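HydG protein (Carboxydothermus hydrogenoformans, PDB 4RTB) is a radical SAM enzyme that binds a [4Fe-4S] cluster and S-adenosylmethionine and acts as the CO/CN synthase in [FeFe]-hydrogenase maturation. Local coordinates at residues I96-P101 with M344-R349; I322-R327 with L339-M344. All blocks are in the same frame, centred on the assembly; numbering follows the deposited sequence.

Contact 1: residues I96-P101 with M344-R349; sequences IVLFAP and MSAASR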
loop_
_atom_site.group_PDB
_atom_site.type_symbol
_atom_site.label_atom_id
_atom_site.label_comp_id
_atom_site.label_asym_id
_atom_site.label_seq_id
_atom_site.Cartn_x
_atom_site.Cartn_y
_atom_site.Cartn_z
ATOM N N ILE A 96 1.150 -10.355 8.026
ATOM C CA ILE A 96 0.598 -9.632 6.889
ATOM C C ILE A 96 -0.714 -8.959 7.299
ATOM O O ILE A 96 -1.621 -9.605 7.829
ATOM C CB ILE A 96 0.377 -10.564 5.676
ATOM C CG1 ILE A 96 -0.326 -9.816 4.540
ATOM C CG2 ILE A 96 -0.391 -11.821 6.081
ATOM C CD1 ILE A 96 0.538 -8.762 3.887
ATOM N N VAL A 97 -0.800 -7.652 7.077
ATOM C CA VAL A 97 -1.966 -6.890 7.504
ATOM C C VAL A 97 -2.998 -6.812 6.388
ATOM O O VAL A 97 -2.660 -6.544 5.234
ATOM C CB VAL A 97 -1.574 -5.474 7.946
ATOM C CG1 VAL A 97 -2.774 -4.753 8.530
ATOM C CG2 VAL A 97 -0.443 -5.537 8.959
ATOM N N LEU A 98 -4.259 -7.054 6.734
ATOM C CA LEU A 98 -5.327 -7.061 5.743
ATOM C C LEU A 98 -6.283 -5.882 5.914
ATOM O O LEU A 98 -6.657 -5.517 7.035
ATOM C CB LEU A 98 -6.108 -8.376 5.808
ATOM C CG LEU A 98 -5.304 -9.668 5.641
ATOM C CD1 LEU A 98 -6.243 -10.849 5.447
ATOM C CD2 LEU A 98 -4.312 -9.568 4.489
ATOM N N PHE A 99 -6.667 -5.288 4.789
ATOM C CA PHE A 99 -7.636 -4.203 4.781
ATOM C C PHE A 99 -8.532 -4.314 3.557
ATOM O O PHE A 99 -8.212 -5.022 2.600
ATOM C CB PHE A 99 -6.935 -2.843 4.797
ATOM C CG PHE A 99 -6.280 -2.483 3.492
ATOM C CD1 PHE A 99 -5.020 -2.966 3.180
ATOM C CD2 PHE A 99 -6.920 -1.653 2.581
ATOM C CE1 PHE A 99 -4.412 -2.637 1.980
ATOM C CE2 PHE A 99 -6.317 -1.321 1.382
ATOM C CZ PHE A 99 -5.063 -1.813 1.081
ATOM N N ALA A 100 -9.655 -3.606 3.593
ATOM C CA ALA A 100 -10.570 -3.561 2.461
ATOM C C ALA A 100 -10.817 -2.118 2.036
ATOM O O ALA A 100 -11.092 -1.252 2.872
ATOM C CB ALA A 100 -11.879 -4.248 2.806
ATOM N N PRO A 101 -10.701 -1.849 0.729
ATOM C CA PRO A 101 -10.957 -0.510 0.196
ATOM C C PRO A 101 -12.446 -0.241 0.028
ATOM O O PRO A 101 -13.164 -1.054 -0.551
ATOM C CB PRO A 101 -10.248 -0.532 -1.160
ATOM C CG PRO A 101 -10.277 -1.963 -1.567
ATOM C CD PRO A 101 -10.200 -2.773 -0.304
ATOM N N MET A 344 -2.020 -5.722 2.619
ATOM C CA MET A 344 -2.701 -6.358 1.499
ATOM C C MET A 344 -4.195 -6.062 1.444
ATOM O O MET A 344 -4.854 -5.945 2.477
ATOM C CB MET A 344 -2.502 -7.866 1.572
ATOM C CG MET A 344 -1.653 -8.447 0.471
ATOM S SD MET A 344 -1.547 -10.220 0.726
ATOM C CE MET A 344 -3.286 -10.616 0.912
ATOM N N SER A 345 -4.727 -5.963 0.230
ATOM C CA SER A 345 -6.162 -5.809 0.035
ATOM C C SER A 345 -6.796 -7.167 -0.240
ATOM O O SER A 345 -6.523 -7.793 -1.264
ATOM C CB SER A 345 -6.453 -4.845 -1.116
ATOM O OG SER A 345 -6.074 -5.410 -2.358
ATOM N N ALA A 346 -7.638 -7.622 0.682
ATOM C CA ALA A 346 -8.277 -8.920 0.545
ATOM C C ALA A 346 -9.781 -8.778 0.378
ATOM O O ALA A 346 -10.413 -7.958 1.044
ATOM C CB ALA A 346 -7.962 -9.792 1.743
ATOM N N ALA A 347 -10.344 -9.587 -0.515
ATOM C CA ALA A 347 -11.781 -9.578 -0.793
ATOM C C ALA A 347 -12.250 -8.185 -1.206
ATOM O O ALA A 347 -13.401 -7.804 -0.975
ATOM C CB ALA A 347 -12.563 -10.066 0.412
ATOM N N SER A 348 -11.351 -7.445 -1.849
ATOM C CA SER A 348 -11.577 -6.040 -2.190
ATOM C C SER A 348 -12.675 -5.840 -3.242
ATOM O O SER A 348 -12.744 -6.578 -4.235
ATOM C CB SER A 348 -10.277 -5.414 -2.690
ATOM O OG SER A 348 -9.887 -5.943 -3.940
ATOM N N ARG A 349 -13.541 -4.853 -3.021
ATOM C CA ARG A 349 -14.460 -4.426 -4.070
ATOM C C ARG A 349 -13.946 -3.084 -4.589
ATOM O O ARG A 349 -13.712 -2.150 -3.814
ATOM C CB ARG A 349 -15.895 -4.269 -3.576
ATOM C CG ARG A 349 -16.480 -5.506 -2.946
ATOM C CD ARG A 349 -16.420 -6.699 -3.860
ATOM N NE ARG A 349 -17.039 -7.876 -3.271
ATOM C CZ ARG A 349 -18.033 -8.537 -3.843
ATOM N NH1 ARG A 349 -18.519 -8.124 -5.012
ATOM N NH2 ARG A 349 -18.533 -9.609 -3.250
#
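Leu98 and Met344 lie abreast on neighbouring parallel strands, with Leu98 CD2 3.8 Å from Met344 CB, and they mark the tightly packed half of this contact. Three backbone bonds stitch it. Met344 N donates to Val97 O (2.8 Å), Phe99 N to Met344 O (3.0 Å), and Ala346 N to Phe99 O at a longer 3.3 Å. Ile96, its CG1 anti to the backbone N (chi1 175°), sends CD1 obliquely across Met344, 3.9 Å from CB. Helices 330-339 and 375-384 cover this face, meeting Met344 through Val337 and Ile378. The pairing of 95-105 with 343-345 joins the first barrel strand to the eighth, as expected for the closing seam of a radical SAM (βα)8 barrel. The other face of the sheet carries Phe99 and Ser345, and the Phe99 ring has Ser345 CB over one face, 4.0 Å from CZ. Beyond Ser345 the regular pairing stops and the chain turns through Ala347. Here the packing thins to Pro101 CD against Ser348 CB (3.6 Å). Ser348 and Arg349 are partly exposed, and the guanidinium end of Arg349 leads away from the strand; Tyr355 OH bonds both Pro101 O and Arg349 N.

Contact 2: residues I322-R327 with L339-M344; sequences IILSTR and LGVSQM
Ile322-Leu324 runs parallel to Gln343-Met344, with Ile323 paired to Gln343 and Leu324 to Met344, and Leu324 N makes a nearly straight bond (174° at the hydrogen) to Gln343 O, 3.0 Å away. Two residues earlier a single carbonyl is gripped twice: Ile322 O accepts from Ser342 N at 2.9 Å, which sits in the carbonyl plane on a lone pair, and from Gln343 N, which is tilted out of that plane. Ser342 also answers with its side chain. Its OG, set between its own backbone N and carbonyl carbon (chi1 57°), receives Ile322 N at 2.9 Å, so Ser342 binds both the N-H and the carbonyl of Ile322. Ile323 and Gln343 point the same way on one face of the sheet. The aliphatic arm of Ile323 runs alongside the glutamine, placing CG1 3.6 Å from Gln343 CB and CD1 3.5 Å from NE2. On the other face Val341 fills the angle between two partners: CG1 meets Leu324 CB at 4.0 Å, while CG2 meets Ile322 CG2 at 4.2 Å, the isoleucine crossing it at about a right angle. Gly340, with positive phi, leads the chain out of helix 330-339 toward this pairing, completing a beta-alpha-beta unit. Leu336 of that helix packs on Leu324 and Val341, helix 303-316 lies against Ile322, and on the Gln343 face Phe99 of strand 95-105 touches both Ile323 and Gln343.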
loop_
_atom_site.group_PDB
_atom_site.type_symbol
_atom_site.label_atom_id
_atom_site.label_comp_id
_atom_site.label_asym_id
_atom_site.label_seq_id
_atom_site.Cartn_x
_atom_site.Cartn_y
_atom_site.Cartn_z
ATOM N N ILE A 322 4.985 -1.785 3.282
ATOM C CA ILE A 322 4.757 -1.824 1.843
ATOM C C ILE A 322 3.364 -2.372 1.557
ATOM O O ILE A 322 3.005 -3.451 2.030
ATOM C CB ILE A 322 5.812 -2.685 1.123
ATOM C CG1 ILE A 322 7.195 -2.044 1.245
ATOM C CG2 ILE A 322 5.446 -2.871 -0.339
ATOM C CD1 ILE A 322 8.298 -2.828 0.564
ATOM N N ILE A 323 2.577 -1.622 0.790
ATOM C CA ILE A 323 1.199 -2.017 0.521
ATOM C C ILE A 323 0.999 -2.517 -0.908
ATOM O O ILE A 323 1.419 -1.873 -1.879
ATOM C CB ILE A 323 0.220 -0.856 0.780
ATOM C CG1 ILE A 323 0.416 -0.296 2.189
ATOM C CG2 ILE A 323 -1.218 -1.318 0.587
ATOM C CD1 ILE A 323 -0.677 0.656 2.629
ATOM N N LEU A 324 0.358 -3.677 -1.019
ATOM C CA LEU A 324 -0.017 -4.256 -2.302
ATOM C C LEU A 324 -1.467 -3.906 -2.628
ATOM O O LEU A 324 -2.382 -4.661 -2.294
ATOM C CB LEU A 324 0.169 -5.776 -2.281
ATOM C CG LEU A 324 0.139 -6.507 -3.625
ATOM C CD1 LEU A 324 1.447 -6.290 -4.369
ATOM C CD2 LEU A 324 -0.136 -7.990 -3.432
ATOM N N SER A 325 -1.674 -2.763 -3.273
ATOM C CA SER A 325 -3.024 -2.296 -3.572
ATOM C C SER A 325 -3.682 -3.094 -4.696
ATOM O O SER A 325 -4.880 -3.367 -4.651
ATOM C CB SER A 325 -3.004 -0.805 -3.925
ATOM O OG SER A 325 -1.823 -0.455 -4.627
ATOM N N THR A 326 -2.898 -3.471 -5.698
ATOM C CA THR A 326 -3.424 -4.199 -6.848
ATOM C C THR A 326 -3.672 -5.677 -6.543
ATOM O O THR A 326 -2.905 -6.309 -5.815
ATOM C CB THR A 326 -2.470 -4.087 -8.053
ATOM O OG1 THR A 326 -1.119 -4.277 -7.613
ATOM C CG2 THR A 326 -2.593 -2.717 -8.698
ATOM N N ARG A 327 -4.753 -6.219 -7.099
ATOM C CA ARG A 327 -5.043 -7.645 -6.982
ATOM C C ARG A 327 -4.054 -8.460 -7.806
ATOM O O ARG A 327 -3.864 -8.203 -8.994
ATOM C CB ARG A 327 -6.477 -7.955 -7.430
ATOM C CG ARG A 327 -6.768 -9.446 -7.594
ATOM C CD ARG A 327 -8.183 -9.702 -8.097
ATOM N N LEU A 339 8.722 -11.410 0.227
ATOM C CA LEU A 339 9.843 -10.548 -0.142
ATOM C C LEU A 339 9.796 -9.116 0.408
ATOM O O LEU A 339 10.770 -8.377 0.264
ATOM C CB LEU A 339 9.971 -10.487 -1.665
ATOM C CG LEU A 339 10.966 -11.459 -2.300
ATOM C CD1 LEU A 339 10.421 -12.875 -2.303
ATOM C CD2 LEU A 339 11.325 -11.017 -3.706
ATOM N N GLY A 340 8.687 -8.711 1.022
ATOM C CA GLY A 340 8.646 -7.391 1.632
ATOM C C GLY A 340 7.294 -6.777 1.953
ATOM O O GLY A 340 7.182 -5.962 2.870
ATOM N N VAL A 341 6.274 -7.152 1.188
ATOM C CA VAL A 341 4.923 -6.630 1.373
ATOM C C VAL A 341 4.414 -6.871 2.792
ATOM O O VAL A 341 4.500 -7.984 3.305
ATOM C CB VAL A 341 3.946 -7.266 0.364
ATOM C CG1 VAL A 341 2.503 -6.960 0.731
ATOM C CG2 VAL A 341 4.265 -6.801 -1.049
ATOM N N SER A 342 3.888 -5.828 3.428
ATOM C CA SER A 342 3.400 -5.944 4.798
ATOM C C SER A 342 1.905 -5.655 4.908
ATOM O O SER A 342 1.295 -5.908 5.949
ATOM C CB SER A 342 4.181 -5.006 5.720
ATOM O OG SER A 342 4.100 -3.667 5.269
ATOM N N GLN A 343 1.321 -5.122 3.837
ATOM C CA GLN A 343 -0.110 -4.824 3.809
ATOM C C GLN A 343 -0.765 -5.298 2.516
ATOM O O GLN A 343 -0.156 -5.256 1.446
ATOM C CB GLN A 343 -0.358 -3.327 3.991
ATOM C CG GLN A 343 -0.740 -2.930 5.404
ATOM C CD GLN A 343 -1.415 -1.573 5.462
ATOM O OE1 GLN A 343 -2.593 -1.439 5.130
ATOM N NE2 GLN A 343 -0.670 -0.559 5.884
ATOM N N MET A 344 -2.020 -5.722 2.619
ATOM C CA MET A 344 -2.701 -6.358 1.499
ATOM C C MET A 344 -4.195 -6.062 1.444
ATOM O O MET A 344 -4.854 -5.945 2.477
ATOM C CB MET A 344 -2.502 -7.866 1.572
ATOM C CG MET A 344 -1.653 -8.447 0.471
ATOM S SD MET A 344 -1.547 -10.220 0.726
ATOM C CE MET A 344 -3.286 -10.616 0.912
#

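Overall arrangement
Contacts 1 and 2 have centres about 9 Å apart and share Met344, because strand 343-345 is the middle member of the strand order 95-105, 343-345, 321-324. Along the chain contact 2 is local, bridging a single helix, and it is nested within the much longer loop closed by contact 1. Contact 2 joins successive strands late in the barrel; contact 1 returns the later of these to strand 95-105, consistent with a closed (βα)8 architecture. They also meet directly, through a probable hydrogen bond from Val97 N to Ser342 O. S-adenosylmethionine lies about 9 Å from the side chain of Pro101 and about 11 Å from that of Ile323.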